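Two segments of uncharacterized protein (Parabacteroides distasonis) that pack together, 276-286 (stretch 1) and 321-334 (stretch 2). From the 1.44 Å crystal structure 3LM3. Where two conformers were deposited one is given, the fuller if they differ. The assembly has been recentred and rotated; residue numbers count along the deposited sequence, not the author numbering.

Stretch 1, residues 276-286: LNGFGWVANIW
Stretch 2, residues 321-334: TFGEFGELWRKQYK

A helix lies nearly antiparallel across an extended strand, and aromatic rings fill the space between them. Strand 280-286 and helix 322-332 run at 152° between their N-to-C directions, with axes 11.2 Å apart at closest approach. The register, by nearest CA atoms, pairs Phe279 with Trp329 (CA to CA 9.8 Å), Trp281 with Phe325 (CA to CA 8.8 Å) and Ala283 with Phe322 (CA to CA 8.2 Å). The backbones therefore draw closer toward the start of the helix, where the smallest side chain on the strand meets a phenylalanine.

Stretch 1 leaves a helix at Gly278, whose phi/psi of 93/-13 would jam a CB against the preceding carbonyl. Phe279 (-153/168) and the strand residues after it are extended. Phe279 and Trp281 both send CA-to-CB toward the helix, while Gly280 between them has no side chain. Helix 322-332 begins after Thr321, chi1 p, whose OG1 caps it by accepting from Glu324 N at 2.9 Å; Thr321 N returns a bond to Glu324 OE1 at 3.1 Å.

The centre is a face-to-face stack. Phe325 (chi1 t, chi2 71°) lays its ring on the five-membered ring of Trp281 (chi1 170°, chi2 55°), with centroids 3.8 Å apart, planes at 14°, and Trp281 CG 3.4 Å from Phe325 CZ. The edge of the same Phe325 ring meets Phe279, whose CE2 lies 4.0 Å from Phe325 CZ.

Phe279 (chi1 p, chi2 -88°) also reaches the edge of Trp329 (chi1 -173°, chi2 94°), CZ to CD1 3.9 Å; this pair is oblique, with planes at 74°. At the edge of the Phe279 ring sits Tyr333 (chi1 m, chi2 -89°), its OH 3.6 Å from Phe279 CE1. One water bridges this end, 2.7 Å from Asn277 O, to which it donates, and 2.8 Å from Tyr333 OH.

At the other end, Phe322 (chi1 -89°, chi2 82°) starts sideways, but its ring comes nearer the strand and fills a hollow. Ala283 CB, 4.0 Å from Phe322 CZ, leaves room there; Ile285 CG1 (chi1 m, chi2 t) lies 4.5 Å from Phe322 CZ, and Trp281 CZ2 4.4 Å from Phe322 CE2. Asn284 O approaches the ring's edge, 3.7 Å from Phe322 CE1.

No direct hydrogen bond crosses the contact, which buries 392 Å² in all. Its rule is one of shape: large rings interlock, and a small residue makes room where the backbones come closest.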

# COMPACT_ATOMS: atom_id res chain seq x y z
N LEU A 276 17.58 8.93 -4.55
CA LEU A 276 17.43 9.60 -3.26
C LEU A 276 17.49 8.65 -2.07
O LEU A 276 17.97 9.02 -1.00
CB LEU A 276 16.12 10.38 -3.23
CG LEU A 276 16.01 11.58 -4.17
CD1 LEU A 276 14.56 12.05 -4.33
CD2 LEU A 276 16.91 12.73 -3.72
N ASN A 277 16.92 7.46 -2.26
CA ASN A 277 16.65 6.57 -1.11
C ASN A 277 17.50 5.32 -1.06
O ASN A 277 17.48 4.61 -0.06
CB ASN A 277 15.16 6.19 -1.12
CG ASN A 277 14.28 7.42 -1.01
OD1 ASN A 277 14.60 8.31 -0.20
ND2 ASN A 277 13.22 7.50 -1.84
N GLY A 278 18.16 5.00 -2.15
CA GLY A 278 19.02 3.83 -2.21
C GLY A 278 18.35 2.57 -2.72
O GLY A 278 19.02 1.58 -3.00
N PHE A 279 17.02 2.57 -2.82
CA PHE A 279 16.28 1.47 -3.43
C PHE A 279 14.99 2.10 -3.96
O PHE A 279 14.67 3.25 -3.60
CB PHE A 279 15.93 0.34 -2.44
CG PHE A 279 14.97 0.73 -1.33
CD1 PHE A 279 15.44 1.27 -0.15
CD2 PHE A 279 13.62 0.50 -1.47
CE1 PHE A 279 14.55 1.62 0.88
CE2 PHE A 279 12.74 0.86 -0.46
CZ PHE A 279 13.21 1.41 0.72
N GLY A 280 14.26 1.34 -4.78
CA GLY A 280 12.93 1.77 -5.21
C GLY A 280 11.96 0.64 -5.02
O GLY A 280 12.31 -0.51 -5.27
N TRP A 281 10.73 0.97 -4.64
CA TRP A 281 9.71 -0.03 -4.37
C TRP A 281 8.33 0.47 -4.80
O TRP A 281 7.93 1.58 -4.45
CB TRP A 281 9.69 -0.36 -2.88
CG TRP A 281 8.51 -1.21 -2.45
CD1 TRP A 281 8.12 -2.41 -2.97
CD2 TRP A 281 7.55 -0.86 -1.44
NE1 TRP A 281 6.97 -2.85 -2.31
CE2 TRP A 281 6.59 -1.89 -1.40
CE3 TRP A 281 7.40 0.23 -0.58
CZ2 TRP A 281 5.52 -1.89 -0.51
CZ3 TRP A 281 6.33 0.24 0.26
CH2 TRP A 281 5.41 -0.80 0.31
N VAL A 282 7.66 -0.35 -5.60
CA VAL A 282 6.30 -0.14 -6.04
C VAL A 282 5.46 -1.30 -5.51
O VAL A 282 5.85 -2.47 -5.61
CB VAL A 282 6.23 -0.13 -7.58
CG1 VAL A 282 4.79 -0.28 -8.09
CG2 VAL A 282 6.93 1.14 -8.12
N ALA A 283 4.30 -0.95 -4.94
CA ALA A 283 3.32 -1.90 -4.41
C ALA A 283 2.05 -1.88 -5.23
O ALA A 283 1.62 -0.81 -5.70
CB ALA A 283 2.97 -1.55 -2.97
N ASN A 284 1.42 -3.03 -5.43
CA ASN A 284 0.15 -3.03 -6.16
C ASN A 284 -0.69 -4.21 -5.73
O ASN A 284 -0.17 -5.24 -5.30
CB ASN A 284 0.40 -3.06 -7.67
CG ASN A 284 -0.66 -2.33 -8.49
OD1 ASN A 284 -1.70 -1.90 -7.98
ND2 ASN A 284 -0.36 -2.17 -9.80
N ILE A 285 -2.00 -4.03 -5.81
CA ILE A 285 -2.99 -5.06 -5.45
C ILE A 285 -4.01 -5.10 -6.58
O ILE A 285 -4.60 -4.07 -6.91
CB ILE A 285 -3.67 -4.79 -4.11
CG1 ILE A 285 -2.64 -4.81 -2.97
CG2 ILE A 285 -4.80 -5.84 -3.86
CD1 ILE A 285 -3.15 -4.29 -1.62
N TRP A 286 -4.18 -6.26 -7.19
CA TRP A 286 -5.17 -6.51 -8.23
C TRP A 286 -6.14 -7.56 -7.73
O TRP A 286 -5.75 -8.69 -7.39
CB TRP A 286 -4.53 -7.05 -9.51
CG TRP A 286 -3.68 -6.10 -10.29
CD1 TRP A 286 -2.74 -5.21 -9.79
CD2 TRP A 286 -3.69 -5.88 -11.71
NE1 TRP A 286 -2.17 -4.51 -10.82
CE2 TRP A 286 -2.74 -4.89 -12.00
CE3 TRP A 286 -4.45 -6.39 -12.76
CZ2 TRP A 286 -2.50 -4.45 -13.29
CZ3 TRP A 286 -4.18 -5.97 -14.04
CH2 TRP A 286 -3.24 -5.00 -14.30
N THR A 321 7.40 -11.19 -3.56
CA THR A 321 6.24 -11.18 -2.69
C THR A 321 6.30 -10.02 -1.69
O THR A 321 7.38 -9.50 -1.40
CB THR A 321 6.05 -12.50 -1.93
OG1 THR A 321 7.00 -12.56 -0.86
CG2 THR A 321 6.21 -13.71 -2.85
N PHE A 322 5.14 -9.59 -1.17
CA PHE A 322 5.12 -8.58 -0.10
C PHE A 322 6.00 -9.00 1.05
O PHE A 322 6.78 -8.22 1.56
CB PHE A 322 3.67 -8.30 0.36
CG PHE A 322 2.96 -7.20 -0.41
CD1 PHE A 322 2.38 -7.46 -1.63
CD2 PHE A 322 2.90 -5.91 0.09
CE1 PHE A 322 1.72 -6.46 -2.34
CE2 PHE A 322 2.24 -4.89 -0.61
CZ PHE A 322 1.66 -5.17 -1.84
N GLY A 323 5.84 -10.25 1.50
CA GLY A 323 6.61 -10.74 2.62
C GLY A 323 8.11 -10.74 2.36
O GLY A 323 8.91 -10.39 3.24
N GLU A 324 8.53 -11.16 1.16
CA GLU A 324 9.97 -11.21 0.83
C GLU A 324 10.55 -9.81 0.87
O GLU A 324 11.65 -9.57 1.39
CB GLU A 324 10.21 -11.73 -0.59
CG GLU A 324 10.23 -13.16 -0.79
CD GLU A 324 10.63 -13.34 -2.26
OE1 GLU A 324 9.74 -13.25 -3.11
OE2 GLU A 324 11.84 -13.41 -2.57
N PHE A 325 9.84 -8.85 0.28
CA PHE A 325 10.33 -7.49 0.24
C PHE A 325 10.43 -6.92 1.65
O PHE A 325 11.43 -6.31 2.00
CB PHE A 325 9.44 -6.59 -0.63
CG PHE A 325 9.84 -5.14 -0.54
CD1 PHE A 325 11.02 -4.69 -1.12
CD2 PHE A 325 9.08 -4.24 0.21
CE1 PHE A 325 11.45 -3.37 -0.93
CE2 PHE A 325 9.49 -2.96 0.41
CZ PHE A 325 10.66 -2.49 -0.18
N GLY A 326 9.40 -7.10 2.46
CA GLY A 326 9.45 -6.61 3.84
C GLY A 326 10.62 -7.18 4.61
O GLY A 326 11.26 -6.48 5.38
N GLU A 327 10.91 -8.47 4.40
CA GLU A 327 12.05 -9.07 5.10
C GLU A 327 13.37 -8.58 4.53
O GLU A 327 14.31 -8.44 5.30
CB GLU A 327 11.98 -10.58 5.14
CG GLU A 327 10.87 -11.12 6.05
CD GLU A 327 11.11 -10.86 7.52
OE1 GLU A 327 12.23 -10.50 7.95
OE2 GLU A 327 10.13 -11.01 8.27
N LEU A 328 13.45 -8.28 3.23
CA LEU A 328 14.66 -7.62 2.72
C LEU A 328 14.89 -6.27 3.38
O LEU A 328 16.01 -5.93 3.75
CB LEU A 328 14.61 -7.43 1.19
CG LEU A 328 14.85 -8.67 0.35
CD1 LEU A 328 14.47 -8.40 -1.11
CD2 LEU A 328 16.32 -9.15 0.49
N TRP A 329 13.82 -5.51 3.57
CA TRP A 329 13.92 -4.21 4.23
C TRP A 329 14.38 -4.39 5.68
O TRP A 329 15.30 -3.72 6.14
CB TRP A 329 12.60 -3.44 4.11
CG TRP A 329 12.68 -2.05 4.61
CD1 TRP A 329 12.94 -0.93 3.88
CD2 TRP A 329 12.45 -1.60 5.95
NE1 TRP A 329 12.91 0.18 4.68
CE2 TRP A 329 12.61 -0.21 5.97
CE3 TRP A 329 12.13 -2.26 7.15
CZ2 TRP A 329 12.46 0.56 7.13
CZ3 TRP A 329 11.97 -1.50 8.29
CH2 TRP A 329 12.13 -0.11 8.28
N ARG A 330 13.76 -5.32 6.38
CA ARG A 330 14.05 -5.60 7.79
C ARG A 330 15.48 -6.10 7.99
O ARG A 330 16.06 -5.89 9.06
CB ARG A 330 13.03 -6.65 8.27
CG ARG A 330 13.16 -7.09 9.70
CD ARG A 330 11.83 -7.77 10.16
NE ARG A 330 11.97 -8.34 11.50
CZ ARG A 330 12.35 -9.57 11.79
NH1 ARG A 330 12.59 -10.49 10.85
NH2 ARG A 330 12.46 -9.93 13.07
N LYS A 331 16.04 -6.76 6.99
CA LYS A 331 17.43 -7.20 7.07
C LYS A 331 18.40 -6.01 7.12
O LYS A 331 19.44 -6.10 7.79
CB LYS A 331 17.74 -8.13 5.89
CG LYS A 331 19.12 -8.73 5.90
CD LYS A 331 19.15 -10.04 5.11
CE LYS A 331 18.92 -9.81 3.63
NZ LYS A 331 19.43 -10.97 2.81
N GLN A 332 18.05 -4.94 6.43
CA GLN A 332 18.92 -3.77 6.29
C GLN A 332 18.64 -2.69 7.35
O GLN A 332 19.57 -2.07 7.86
CB GLN A 332 18.75 -3.18 4.89
CG GLN A 332 19.62 -1.97 4.58
CD GLN A 332 21.09 -2.31 4.54
OE1 GLN A 332 21.47 -3.44 4.29
NE2 GLN A 332 21.93 -1.30 4.76
N TYR A 333 17.37 -2.47 7.67
CA TYR A 333 16.95 -1.37 8.52
C TYR A 333 16.44 -1.96 9.82
O TYR A 333 15.49 -2.73 9.81
CB TYR A 333 15.81 -0.57 7.83
CG TYR A 333 16.22 0.08 6.52
CD1 TYR A 333 16.78 1.35 6.51
CD2 TYR A 333 16.11 -0.58 5.31
CE1 TYR A 333 17.19 1.95 5.31
CE2 TYR A 333 16.53 0.01 4.10
CZ TYR A 333 17.07 1.27 4.13
OH TYR A 333 17.49 1.86 2.96
N LYS A 334 17.09 -1.60 10.93
CA LYS A 334 16.80 -2.20 12.22
C LYS A 334 16.04 -1.31 13.20
O LYS A 334 15.54 -1.79 14.22
CB LYS A 334 18.11 -2.65 12.87
CG LYS A 334 18.88 -3.70 12.06
CD LYS A 334 18.02 -4.95 11.83
CE LYS A 334 18.77 -6.04 11.14
NZ LYS A 334 17.86 -7.18 10.86
O HOH W 1 16.29 4.29 2.38